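Local coordinates for protein glia-derived nexin (Homo sapiens, PDB 4DY0) that inhibits serine proteases such as thrombin, trypsin and urokinase as a heparin-binding serpin, and promotes neurite extension by inhibiting thrombin, at residues 46-51 with 64-69; 206-211 with 263-268; 267-272 with 347-352. All blocks are in the same frame, centred on the assembly; numbering follows the deposited sequence.

Interaction 1: residues 46-51 with 64-69; sequences LQLGAD and YGVNGV
Beyond CG the chain of Gln47 runs extended, with CD nearly anti to CA (chi2 -160°), and this carries the carboxamide across to Val66 and the carbonyl of Tyr64. One flat amide group meets a loop backbone that is neither helix nor strand. Gln47 OE1 accepts from Val66 N at 2.7 Å in a nearly straight bond (168°), the donor lying tilted from the plane of the carboxamide carbonyl. Gln47 NE2 donates to Tyr64 O at 2.9 Å, with the acceptor close to the amide plane. Two bonds of opposite sense thus fix the rotation of the carboxamide and span Gly65, whose CA sits 3.3 Å from Gln47 OE1. The apolar half of the contact lies alongside: CG1 of Val66, anti to its backbone N (chi1 176°), meets Leu48 CD1 at 3.4 Å, the two side chains crossing at about a right angle, while CG2 rests against the Gln47 amide. The contact joins the last part of helix 36-47 and the turn after it to the loop between helices 52-62 and 70-81. Leu48 also packs on Phe107 of helix 105-115, Gln47 touches Met62 of helix 52-62, and Tyr64 reaches Leu8 and Leu11 of helix 5-26.

Interaction 2: residues 206-211 with 263-268; sequences VFRCGS and SIMVPK
Strands 206-211 and 266-268 run antiparallel, as neighbouring strands of what corresponds to serpin sheet C, at an angle of 137° between their short segments. The register places Phe207 with Lys268 and Cys209 with Val266 as hydrogen-bonded pairs, and Arg208 with Pro267 as the non-hydrogen-bonded pair between them. A proline has no N-H to give, and in that middle position none is called for. Phe207 and Lys268 exchange two bonds of 2.9 Å, Phe207 N to Lys268 O and Lys268 N to Phe207 O, while the bonds linking Cys209 and Val266 are longer. Between the pairs, CA-H...O contacts such as that of Arg208 CA with Val266 O fill in the ladder.

On the face of Arg208 and Pro267 the two side chains lie side by side, pointing the same way, and CG of Arg208 comes 3.8 Å from CG of Pro267. Met265, just before the strand, crosses the arginine at about a right angle: its CB stands over one face of the guanidinium, offset toward the rim, and its CE lies near NH1. The charged group is held from beyond the two segments, because NE forms a salt bridge with Glu224 of strand 219-226, on which Met265 also packs. The other face carries Cys209 and Lys268. With chi1 of 51°, SG of Cys209 sits between its backbone N and carbonyl carbon, the crowded position, and from there it touches the aliphatic chain of the lysine, SG to Lys268 CG being 3.5 Å.

Interaction 3: residues 267-272 with 347-352; sequences PKRVQV and SSPPWF
Gln271 lays its aliphatic chain on the indole of Trp351, and with Arg269 and Pro350 it carries much of the contact. CB of Gln271 stands nearly over the ring centre, 3.8 Å from the centroid of the six-membered ring of Trp351, a CH-pi contact, while CG follows above CE2 and CZ2. The chain bends at chi2 (-74°), which places CD; the side chains run side by side in the same direction, with amide and ring planes only 19° apart.

The backbone of Gln271 is gripped in the manner of a parallel pair, by residues before and after its partner Trp351. Gln271 N reaches Pro350 O at 3.2 Å, lying in the plane of that carbonyl, and Gln271 O accepts from Phe352 N at 2.9 Å in an almost straight bond (176°).

Arg269 meets the chain earlier. Its guanidinium has CB of Pro349 over one face, Arg269 NH1 to Pro349 CB being 4.0 Å, and the two side chains cross obliquely. Ser347 O lies at the edge of the same group, a long 4.0 Å from Arg269 NH1. The backbone of this residue takes part too, with Arg269 O 3.4 Å from Pro350 CD. The carbonyl oxygen of Pro350, besides taking the Gln271 bond, is touched by Val270 CG1 at 3.3 Å. On the opposite side of the strand from Trp351, Phe352 sets its CB against Val270 CG1 and continues toward Ile223 and Asn221 of strand 219-226.

Ser347 belongs to the predicted reactive bond, consistent with this segment being the chain that leaves the reactive-centre loop and enters sheet C. The chemistry shifts along the segment: carbon contacts of Pro349 and Pro350 with Arg269, then backbone bonds to Pro350 O and from Phe352 N, with a CH-pi contact on Trp351.

Interactions 2 and 3 are neighbours, their centres about 10 Å apart; they share Pro267 and Lys268, and strand 266-284 lies between its two partners, antiparallel to one and parallel to the other. They also pack on each other, with Phe207 CD2 3.5 Å from Val272 CG2. Interaction 1 lies among helices toward the far end of the molecule, its centre about 39 Å and 47 Å from the other two. All three mix buried and exposed residues. The chemistry follows the place: in interaction 1 the polar bonds are made by a side-chain amide to loop backbone, whereas interactions 2 and 3 rest on backbone ladders, with side chains packed on their faces.

Interaction 1: residues 46-51 with 64-69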
ATOM      1  N   LEU A  46       3.510   8.864  13.596  1.00 35.70           N
ATOM      2  CA  LEU A  46       2.909   8.840  14.929  1.00 33.32           C
ATOM      3  C   LEU A  46       3.937   8.614  16.039  1.00 31.56           C
ATOM      4  O   LEU A  46       3.752   9.071  17.163  1.00 29.26           O
ATOM      5  CB  LEU A  46       1.825   7.762  15.009  1.00 32.43           C
ATOM      6  CG  LEU A  46       0.558   8.012  14.192  1.00 32.76           C
ATOM      7  CD1 LEU A  46      -0.394   6.848  14.327  1.00 33.98           C
ATOM      8  CD2 LEU A  46      -0.109   9.294  14.643  1.00 41.15           C
ATOM      9  N   GLN A  47       5.016   7.901  15.734  1.00 28.70           N
ATOM     10  CA  GLN A  47       6.022   7.636  16.753  1.00 31.59           C
ATOM     11  C   GLN A  47       6.713   8.937  17.168  1.00 32.07           C
ATOM     12  O   GLN A  47       7.112   9.102  18.319  1.00 27.52           O
ATOM     13  CB  GLN A  47       7.046   6.619  16.263  1.00 30.52           C
ATOM     14  CG  GLN A  47       7.558   5.716  17.368  1.00 37.00           C
ATOM     15  CD  GLN A  47       8.878   5.059  17.026  1.00 45.07           C
ATOM     16  OE1 GLN A  47       9.932   5.692  17.093  1.00 50.40           O
ATOM     17  NE2 GLN A  47       8.829   3.779  16.668  1.00 39.19           N
ATOM     18  N   LEU A  48       6.835   9.855  16.214  1.00 31.98           N
ATOM     19  CA  LEU A  48       7.430  11.164  16.448  1.00 31.76           C
ATOM     20  C   LEU A  48       6.733  11.944  17.559  1.00 33.53           C
ATOM     21  O   LEU A  48       7.350  12.787  18.209  1.00 31.68           O
ATOM     22  CB  LEU A  48       7.392  11.983  15.155  1.00 37.75           C
ATOM     23  CG  LEU A  48       8.665  12.162  14.316  1.00 43.47           C
ATOM     24  CD1 LEU A  48       9.728  11.118  14.618  1.00 39.48           C
ATOM     25  CD2 LEU A  48       8.311  12.178  12.830  1.00 43.71           C
ATOM     26  N   GLY A  49       5.448  11.671  17.774  1.00 32.81           N
ATOM     27  CA  GLY A  49       4.662  12.445  18.729  1.00 30.72           C
ATOM     28  C   GLY A  49       4.285  11.693  19.989  1.00 35.93           C
ATOM     29  O   GLY A  49       3.821  12.292  20.960  1.00 36.24           O
ATOM     30  N   ALA A  50       4.486  10.378  19.975  1.00 35.12           N
ATOM     31  CA  ALA A  50       4.086   9.524  21.095  1.00 34.22           C
ATOM     32  C   ALA A  50       5.053   9.593  22.275  1.00 34.32           C
ATOM     33  O   ALA A  50       6.206   9.998  22.132  1.00 34.41           O
ATOM     34  CB  ALA A  50       3.930   8.074  20.632  1.00 28.19           C
ATOM     35  N   ASP A  51       4.567   9.179  23.439  1.00 33.75           N
ATOM     36  CA  ASP A  51       5.390   9.074  24.635  1.00 37.67           C
ATOM     37  C   ASP A  51       4.837   7.947  25.510  1.00 34.86           C
ATOM     38  O   ASP A  51       3.770   7.404  25.220  1.00 34.64           O
ATOM     39  CB  ASP A  51       5.398  10.406  25.393  1.00 42.12           C
ATOM     40  CG  ASP A  51       6.544  10.513  26.387  1.00 48.49           C
ATOM     41  OD1 ASP A  51       7.472   9.673  26.336  1.00 47.36           O
ATOM     42  OD2 ASP A  51       6.518  11.444  27.219  1.00 50.07           O
ATOM     43  N   TYR A  64      11.716  -0.734  15.879  1.00 44.13           N
ATOM     44  CA  TYR A  64      12.739   0.309  15.827  1.00 44.42           C
ATOM     45  C   TYR A  64      12.186   1.667  16.235  1.00 44.69           C
ATOM     46  O   TYR A  64      10.976   1.893  16.198  1.00 44.01           O
ATOM     47  CB  TYR A  64      13.372   0.399  14.436  1.00 41.20           C
ATOM     48  CG  TYR A  64      12.416   0.793  13.331  1.00 41.32           C
ATOM     49  CD1 TYR A  64      11.853  -0.169  12.502  1.00 37.81           C
ATOM     50  CD2 TYR A  64      12.086   2.125  13.107  1.00 38.58           C
ATOM     51  CE1 TYR A  64      10.991   0.178  11.486  1.00 36.00           C
ATOM     52  CE2 TYR A  64      11.216   2.484  12.090  1.00 35.43           C
ATOM     53  CZ  TYR A  64      10.674   1.504  11.283  1.00 37.15           C
ATOM     54  OH  TYR A  64       9.809   1.842  10.267  1.00 36.18           O
ATOM     55  N   GLY A  65      13.081   2.563  16.634  1.00 43.92           N
ATOM     56  CA  GLY A  65      12.697   3.927  16.975  1.00 43.57           C
ATOM     57  C   GLY A  65      13.081   4.877  15.857  1.00 47.58           C
ATOM     58  O   GLY A  65      14.145   4.733  15.251  1.00 51.35           O
ATOM     59  N   VAL A  66      12.216   5.845  15.573  1.00 44.83           N
ATOM     60  CA  VAL A  66      12.488   6.805  14.511  1.00 47.01           C
ATOM     61  C   VAL A  66      13.719   7.650  14.831  1.00 49.25           C
ATOM     62  O   VAL A  66      14.552   7.894  13.959  1.00 48.38           O
ATOM     63  CB  VAL A  66      11.285   7.718  14.241  1.00 45.17           C
ATOM     64  CG1 VAL A  66      11.644   8.763  13.198  1.00 50.23           C
ATOM     65  CG2 VAL A  66      10.101   6.894  13.776  1.00 47.64           C
ATOM     66  N   ASN A  67      13.825   8.097  16.080  1.00 51.86           N
ATOM     67  CA  ASN A  67      15.012   8.812  16.541  1.00 59.46           C
ATOM     68  C   ASN A  67      16.237   7.919  16.420  1.00 59.56           C
ATOM     69  O   ASN A  67      16.332   6.899  17.099  1.00 68.96           O
ATOM     70  CB  ASN A  67      14.856   9.248  18.000  1.00 61.49           C
ATOM     71  CG  ASN A  67      13.941  10.444  18.163  1.00 72.62           C
ATOM     72  OD1 ASN A  67      13.247  10.848  17.232  1.00 65.48           O
ATOM     73  ND2 ASN A  67      13.934  11.018  19.362  1.00 87.52           N
ATOM     74  N   GLY A  68      17.171   8.295  15.556  1.00 53.70           N
ATOM     75  CA  GLY A  68      18.380   7.502  15.377  1.00 58.07           C
ATOM     76  C   GLY A  68      18.322   6.592  14.168  1.00 55.18           C
ATOM     77  O   GLY A  68      19.253   5.834  13.904  1.00 61.32           O
ATOM     78  N   VAL A  69      17.222   6.660  13.431  1.00 49.25           N
ATOM     79  CA  VAL A  69      17.124   5.966  12.155  1.00 45.78           C
ATOM     80  C   VAL A  69      16.481   6.887  11.125  1.00 42.22           C
ATOM     81  O   VAL A  69      16.421   6.569   9.941  1.00 41.31           O
ATOM     82  CB  VAL A  69      16.338   4.644  12.284  1.00 45.58           C
ATOM     83  CG1 VAL A  69      15.795   4.208  10.936  1.00 49.48           C
ATOM     84  CG2 VAL A  69      17.227   3.562  12.875  1.00 45.98           C
TER

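Interaction 2: residues 206-211 with 263-268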
ATOM      1  N   VAL A 206       9.184 -11.630 -23.287  1.00 37.10           N
ATOM      2  CA  VAL A 206       9.985 -12.285 -22.260  1.00 39.75           C
ATOM      3  C   VAL A 206       9.760 -11.627 -20.902  1.00 39.82           C
ATOM      4  O   VAL A 206       9.925 -10.419 -20.750  1.00 40.75           O
ATOM      5  CB  VAL A 206      11.498 -12.268 -22.605  1.00 43.67           C
ATOM      6  CG1 VAL A 206      12.301 -13.015 -21.546  1.00 39.26           C
ATOM      7  CG2 VAL A 206      11.745 -12.875 -23.983  1.00 41.22           C
ATOM      8  N   PHE A 207       9.368 -12.430 -19.921  1.00 40.08           N
ATOM      9  CA  PHE A 207       9.162 -11.947 -18.562  1.00 37.98           C
ATOM     10  C   PHE A 207       9.712 -12.964 -17.577  1.00 39.54           C
ATOM     11  O   PHE A 207       9.677 -14.170 -17.832  1.00 39.07           O
ATOM     12  CB  PHE A 207       7.671 -11.743 -18.274  1.00 35.47           C
ATOM     13  CG  PHE A 207       7.056 -10.585 -19.006  1.00 30.91           C
ATOM     14  CD1 PHE A 207       7.301  -9.284 -18.602  1.00 30.31           C
ATOM     15  CD2 PHE A 207       6.220 -10.802 -20.090  1.00 28.81           C
ATOM     16  CE1 PHE A 207       6.733  -8.215 -19.272  1.00 31.23           C
ATOM     17  CE2 PHE A 207       5.646  -9.741 -20.762  1.00 32.58           C
ATOM     18  CZ  PHE A 207       5.901  -8.444 -20.352  1.00 33.42           C
ATOM     19  N   ARG A 208      10.219 -12.476 -16.452  1.00 34.30           N
ATOM     20  CA  ARG A 208      10.622 -13.358 -15.371  1.00 35.78           C
ATOM     21  C   ARG A 208       9.376 -13.936 -14.711  1.00 34.58           C
ATOM     22  O   ARG A 208       8.454 -13.206 -14.349  1.00 29.38           O
ATOM     23  CB  ARG A 208      11.481 -12.602 -14.356  1.00 36.95           C
ATOM     24  CG  ARG A 208      12.925 -12.410 -14.811  1.00 41.51           C
ATOM     25  CD  ARG A 208      13.597 -11.229 -14.120  1.00 48.33           C
ATOM     26  NE  ARG A 208      13.511 -11.314 -12.665  1.00 61.76           N
ATOM     27  CZ  ARG A 208      14.368 -11.984 -11.904  1.00 66.62           C
ATOM     28  NH1 ARG A 208      14.210 -12.005 -10.587  1.00 59.88           N
ATOM     29  NH2 ARG A 208      15.384 -12.635 -12.458  1.00 68.21           N
ATOM     30  N   CYS A 209       9.330 -15.254 -14.581  1.00 37.18           N
ATOM     31  CA  CYS A 209       8.206 -15.881 -13.905  1.00 38.08           C
ATOM     32  C   CYS A 209       8.549 -17.257 -13.384  1.00 34.87           C
ATOM     33  O   CYS A 209       9.619 -17.791 -13.659  1.00 42.39           O
ATOM     34  CB  CYS A 209       6.980 -15.947 -14.818  1.00 43.33           C
ATOM     35  SG  CYS A 209       7.295 -16.654 -16.433  1.00 41.30           S
ATOM     36  N   GLY A 210       7.639 -17.747 -12.569  1.00 34.48           N
ATOM     37  CA  GLY A 210       7.706 -18.967 -11.810  1.00 35.01           C
ATOM     38  C   GLY A 210       6.487 -19.552 -11.127  1.00 31.50           C
ATOM     39  O   GLY A 210       5.433 -19.081 -11.244  1.00 29.38           O
ATOM     40  N   SER A 211       6.708 -20.660 -10.447  1.00 30.77           N
ATOM     41  CA  SER A 211       5.796 -21.315  -9.533  1.00 34.37           C
ATOM     42  C   SER A 211       6.427 -21.900  -8.313  1.00 35.54           C
ATOM     43  O   SER A 211       7.518 -22.308  -8.340  1.00 32.85           O
ATOM     44  CB  SER A 211       5.032 -22.405 -10.186  1.00 37.27           C
ATOM     45  OG  SER A 211       5.487 -22.622 -11.435  1.00 43.77           O
ATOM     46  N   SER A 263      14.431 -15.847  -6.310  1.00 43.72           N
ATOM     47  CA  SER A 263      15.399 -16.907  -6.578  1.00 46.04           C
ATOM     48  C   SER A 263      14.776 -18.099  -7.304  1.00 44.85           C
ATOM     49  O   SER A 263      15.421 -19.134  -7.479  1.00 45.51           O
ATOM     50  CB  SER A 263      16.075 -17.362  -5.281  1.00 52.00           C
ATOM     51  OG  SER A 263      15.112 -17.706  -4.301  1.00 52.66           O
ATOM     52  N   ILE A 264      13.524 -17.949  -7.723  1.00 41.78           N
ATOM     53  CA  ILE A 264      12.853 -18.991  -8.495  1.00 43.37           C
ATOM     54  C   ILE A 264      12.531 -18.520  -9.907  1.00 43.72           C
ATOM     55  O   ILE A 264      12.539 -19.312 -10.851  1.00 44.94           O
ATOM     56  CB  ILE A 264      11.544 -19.436  -7.833  1.00 40.73           C
ATOM     57  CG1 ILE A 264      11.810 -20.002  -6.439  1.00 40.01           C
ATOM     58  CG2 ILE A 264      10.834 -20.459  -8.709  1.00 38.46           C
ATOM     59  CD1 ILE A 264      10.538 -20.331  -5.672  1.00 38.29           C
ATOM     60  N   MET A 265      12.238 -17.228 -10.040  1.00 37.88           N
ATOM     61  CA  MET A 265      11.887 -16.642 -11.328  1.00 37.80           C
ATOM     62  C   MET A 265      13.063 -16.677 -12.287  1.00 36.04           C
ATOM     63  O   MET A 265      14.181 -16.309 -11.930  1.00 38.70           O
ATOM     64  CB  MET A 265      11.448 -15.187 -11.158  1.00 35.85           C
ATOM     65  CG  MET A 265      10.190 -14.998 -10.351  1.00 44.56           C
ATOM     66  SD  MET A 265       9.650 -13.276 -10.367  1.00 54.31           S
ATOM     67  CE  MET A 265      11.144 -12.455  -9.816  1.00 47.45           C
ATOM     68  N   VAL A 266      12.799 -17.123 -13.507  1.00 34.13           N
ATOM     69  CA  VAL A 266      13.768 -17.032 -14.586  1.00 33.61           C
ATOM     70  C   VAL A 266      13.050 -16.414 -15.766  1.00 35.59           C
ATOM     71  O   VAL A 266      11.845 -16.617 -15.935  1.00 33.99           O
ATOM     72  CB  VAL A 266      14.305 -18.414 -15.000  1.00 32.91           C
ATOM     73  CG1 VAL A 266      15.177 -18.995 -13.905  1.00 33.95           C
ATOM     74  CG2 VAL A 266      13.151 -19.351 -15.343  1.00 30.90           C
ATOM     75  N   PRO A 267      13.777 -15.647 -16.584  1.00 35.43           N
ATOM     76  CA  PRO A 267      13.121 -15.045 -17.732  1.00 35.49           C
ATOM     77  C   PRO A 267      12.639 -16.128 -18.695  1.00 39.03           C
ATOM     78  O   PRO A 267      13.310 -17.145 -18.865  1.00 37.03           O
ATOM     79  CB  PRO A 267      14.234 -14.206 -18.379  1.00 37.44           C
ATOM     80  CG  PRO A 267      15.258 -14.012 -17.306  1.00 36.22           C
ATOM     81  CD  PRO A 267      15.189 -15.248 -16.463  1.00 35.68           C
ATOM     82  N   LYS A 268      11.480 -15.915 -19.309  1.00 38.47           N
ATOM     83  CA  LYS A 268      11.015 -16.808 -20.361  1.00 41.17           C
ATOM     84  C   LYS A 268       9.934 -16.170 -21.226  1.00 41.67           C
ATOM     85  O   LYS A 268       9.248 -15.234 -20.804  1.00 45.23           O
ATOM     86  CB  LYS A 268      10.546 -18.151 -19.789  1.00 45.42           C
ATOM     87  CG  LYS A 268       9.235 -18.099 -19.027  1.00 43.48           C
ATOM     88  CD  LYS A 268       8.910 -19.450 -18.397  1.00 45.27           C
ATOM     89  CE  LYS A 268       9.971 -19.864 -17.380  1.00 44.24           C
ATOM     90  NZ  LYS A 268       9.610 -21.125 -16.669  1.00 40.86           N
TER

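Interaction 3: residues 267-272 with 347-352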
ATOM      1  N   PRO A 267      13.777 -15.647 -16.584  1.00 35.43           N
ATOM      2  CA  PRO A 267      13.121 -15.045 -17.732  1.00 35.49           C
ATOM      3  C   PRO A 267      12.639 -16.128 -18.695  1.00 39.03           C
ATOM      4  O   PRO A 267      13.310 -17.145 -18.865  1.00 37.03           O
ATOM      5  CB  PRO A 267      14.234 -14.206 -18.379  1.00 37.44           C
ATOM      6  CG  PRO A 267      15.258 -14.012 -17.306  1.00 36.22           C
ATOM      7  CD  PRO A 267      15.189 -15.248 -16.463  1.00 35.68           C
ATOM      8  N   LYS A 268      11.480 -15.915 -19.309  1.00 38.47           N
ATOM      9  CA  LYS A 268      11.015 -16.808 -20.361  1.00 41.17           C
ATOM     10  C   LYS A 268       9.934 -16.170 -21.226  1.00 41.67           C
ATOM     11  O   LYS A 268       9.248 -15.234 -20.804  1.00 45.23           O
ATOM     12  CB  LYS A 268      10.546 -18.151 -19.789  1.00 45.42           C
ATOM     13  CG  LYS A 268       9.235 -18.099 -19.027  1.00 43.48           C
ATOM     14  CD  LYS A 268       8.910 -19.450 -18.397  1.00 45.27           C
ATOM     15  CE  LYS A 268       9.971 -19.864 -17.380  1.00 44.24           C
ATOM     16  NZ  LYS A 268       9.610 -21.125 -16.669  1.00 40.86           N
ATOM     17  N   ARG A 269       9.808 -16.675 -22.447  1.00 41.14           N
ATOM     18  CA  ARG A 269       8.843 -16.180 -23.414  1.00 41.85           C
ATOM     19  C   ARG A 269       7.447 -16.609 -22.988  1.00 42.78           C
ATOM     20  O   ARG A 269       7.181 -17.806 -22.847  1.00 42.69           O
ATOM     21  CB  ARG A 269       9.186 -16.747 -24.791  1.00 47.59           C
ATOM     22  CG  ARG A 269       8.372 -16.201 -25.945  1.00 62.05           C
ATOM     23  CD  ARG A 269       9.086 -16.476 -27.265  1.00 70.38           C
ATOM     24  NE  ARG A 269       8.153 -16.754 -28.354  1.00 89.81           N
ATOM     25  CZ  ARG A 269       7.730 -17.973 -28.684  1.00 89.74           C
ATOM     26  NH1 ARG A 269       8.157 -19.036 -28.011  1.00 83.66           N
ATOM     27  NH2 ARG A 269       6.879 -18.130 -29.691  1.00 83.79           N
ATOM     28  N   VAL A 270       6.559 -15.637 -22.779  1.00 41.49           N
ATOM     29  CA  VAL A 270       5.227 -15.915 -22.243  1.00 38.10           C
ATOM     30  C   VAL A 270       4.131 -15.068 -22.880  1.00 39.47           C
ATOM     31  O   VAL A 270       4.327 -13.883 -23.140  1.00 37.74           O
ATOM     32  CB  VAL A 270       5.165 -15.643 -20.730  1.00 37.87           C
ATOM     33  CG1 VAL A 270       4.004 -16.402 -20.110  1.00 34.67           C
ATOM     34  CG2 VAL A 270       6.472 -16.023 -20.061  1.00 38.24           C
ATOM     35  N   GLN A 271       2.976 -15.685 -23.122  1.00 39.85           N
ATOM     36  CA  GLN A 271       1.773 -14.942 -23.485  1.00 41.60           C
ATOM     37  C   GLN A 271       1.096 -14.427 -22.220  1.00 37.98           C
ATOM     38  O   GLN A 271       0.491 -15.199 -21.473  1.00 40.98           O
ATOM     39  CB  GLN A 271       0.802 -15.820 -24.275  1.00 46.80           C
ATOM     40  CG  GLN A 271       0.806 -15.570 -25.778  1.00 58.58           C
ATOM     41  CD  GLN A 271       0.121 -14.267 -26.159  1.00 57.73           C
ATOM     42  OE1 GLN A 271       0.123 -13.873 -27.324  1.00 70.01           O
ATOM     43  NE2 GLN A 271      -0.473 -13.596 -25.178  1.00 51.67           N
ATOM     44  N   VAL A 272       1.209 -13.126 -21.976  1.00 32.96           N
ATOM     45  CA  VAL A 272       0.620 -12.515 -20.790  1.00 31.48           C
ATOM     46  C   VAL A 272      -0.752 -11.942 -21.103  1.00 32.15           C
ATOM     47  O   VAL A 272      -0.932 -11.250 -22.101  1.00 39.17           O
ATOM     48  CB  VAL A 272       1.504 -11.386 -20.227  1.00 29.54           C
ATOM     49  CG1 VAL A 272       0.871 -10.795 -18.975  1.00 27.28           C
ATOM     50  CG2 VAL A 272       2.905 -11.907 -19.927  1.00 27.29           C
ATOM     51  N   SER A 347       8.798 -24.172 -29.777  1.00 64.66           N
ATOM     52  CA  SER A 347       7.767 -24.961 -29.136  1.00 69.68           C
ATOM     53  C   SER A 347       6.805 -24.038 -28.456  1.00 65.84           C
ATOM     54  O   SER A 347       7.124 -22.923 -28.209  1.00 76.83           O
ATOM     55  CB  SER A 347       8.359 -25.933 -28.131  1.00 73.65           C
ATOM     56  OG  SER A 347       9.487 -25.432 -27.485  1.00 81.78           O
ATOM     57  N   SER A 348       5.611 -24.491 -28.177  1.00 57.63           N
ATOM     58  CA  SER A 348       4.623 -23.615 -27.599  1.00 60.76           C
ATOM     59  C   SER A 348       4.941 -22.966 -26.275  1.00 56.84           C
ATOM     60  O   SER A 348       5.253 -23.604 -25.303  1.00 54.99           O
ATOM     61  CB  SER A 348       3.327 -24.370 -27.437  1.00 36.14           C
ATOM     62  N   PRO A 349       4.800 -21.659 -26.277  1.00 50.89           N
ATOM     63  CA  PRO A 349       5.039 -20.832 -25.120  1.00 50.60           C
ATOM     64  C   PRO A 349       3.992 -21.029 -24.096  1.00 49.59           C
ATOM     65  O   PRO A 349       2.856 -21.199 -24.390  1.00 46.95           O
ATOM     66  CB  PRO A 349       4.904 -19.440 -25.677  1.00 51.33           C
ATOM     67  CG  PRO A 349       4.162 -19.573 -26.790  1.00 57.96           C
ATOM     68  CD  PRO A 349       4.438 -20.842 -27.413  1.00 52.93           C
ATOM     69  N   PRO A 350       4.410 -20.977 -22.872  1.00 48.42           N
ATOM     70  CA  PRO A 350       3.479 -21.041 -21.748  1.00 47.82           C
ATOM     71  C   PRO A 350       2.632 -19.772 -21.651  1.00 45.12           C
ATOM     72  O   PRO A 350       3.011 -18.726 -22.182  1.00 42.35           O
ATOM     73  CB  PRO A 350       4.402 -21.164 -20.532  1.00 44.49           C
ATOM     74  CG  PRO A 350       5.699 -20.559 -20.977  1.00 48.38           C
ATOM     75  CD  PRO A 350       5.815 -20.874 -22.437  1.00 47.86           C
ATOM     76  N   TRP A 351       1.488 -19.873 -20.984  1.00 51.51           N
ATOM     77  CA  TRP A 351       0.591 -18.734 -20.827  1.00 43.69           C
ATOM     78  C   TRP A 351       0.524 -18.287 -19.377  1.00 42.39           C
ATOM     79  O   TRP A 351       0.630 -19.103 -18.461  1.00 37.74           O
ATOM     80  CB  TRP A 351      -0.810 -19.087 -21.327  1.00 44.08           C
ATOM     81  CG  TRP A 351      -0.885 -19.229 -22.811  1.00 52.23           C
ATOM     82  CD1 TRP A 351      -0.199 -20.122 -23.582  1.00 59.48           C
ATOM     83  CD2 TRP A 351      -1.691 -18.459 -23.710  1.00 55.29           C
ATOM     84  NE1 TRP A 351      -0.525 -19.953 -24.906  1.00 68.28           N
ATOM     85  CE2 TRP A 351      -1.440 -18.937 -25.011  1.00 60.50           C
ATOM     86  CE3 TRP A 351      -2.599 -17.410 -23.541  1.00 56.21           C
ATOM     87  CZ2 TRP A 351      -2.064 -18.403 -26.138  1.00 55.64           C
ATOM     88  CZ3 TRP A 351      -3.219 -16.880 -24.663  1.00 57.97           C
ATOM     89  CH2 TRP A 351      -2.948 -17.379 -25.944  1.00 55.23           C
ATOM     90  N   PHE A 352       0.375 -16.980 -19.175  1.00 38.43           N
ATOM     91  CA  PHE A 352       0.090 -16.441 -17.855  1.00 32.72           C
ATOM     92  C   PHE A 352      -1.167 -15.584 -17.955  1.00 34.18           C
ATOM     93  O   PHE A 352      -1.102 -14.391 -18.266  1.00 30.97           O
ATOM     94  CB  PHE A 352       1.264 -15.627 -17.325  1.00 30.90           C
ATOM     95  CG  PHE A 352       1.214 -15.388 -15.838  1.00 32.63           C
ATOM     96  CD1 PHE A 352       1.989 -16.146 -14.973  1.00 30.65           C
ATOM     97  CD2 PHE A 352       0.390 -14.409 -15.305  1.00 30.42           C
ATOM     98  CE1 PHE A 352       1.946 -15.930 -13.605  1.00 29.77           C
ATOM     99  CE2 PHE A 352       0.343 -14.190 -13.935  1.00 28.40           C
ATOM    100  CZ  PHE A 352       1.123 -14.950 -13.086  1.00 27.06           C
TER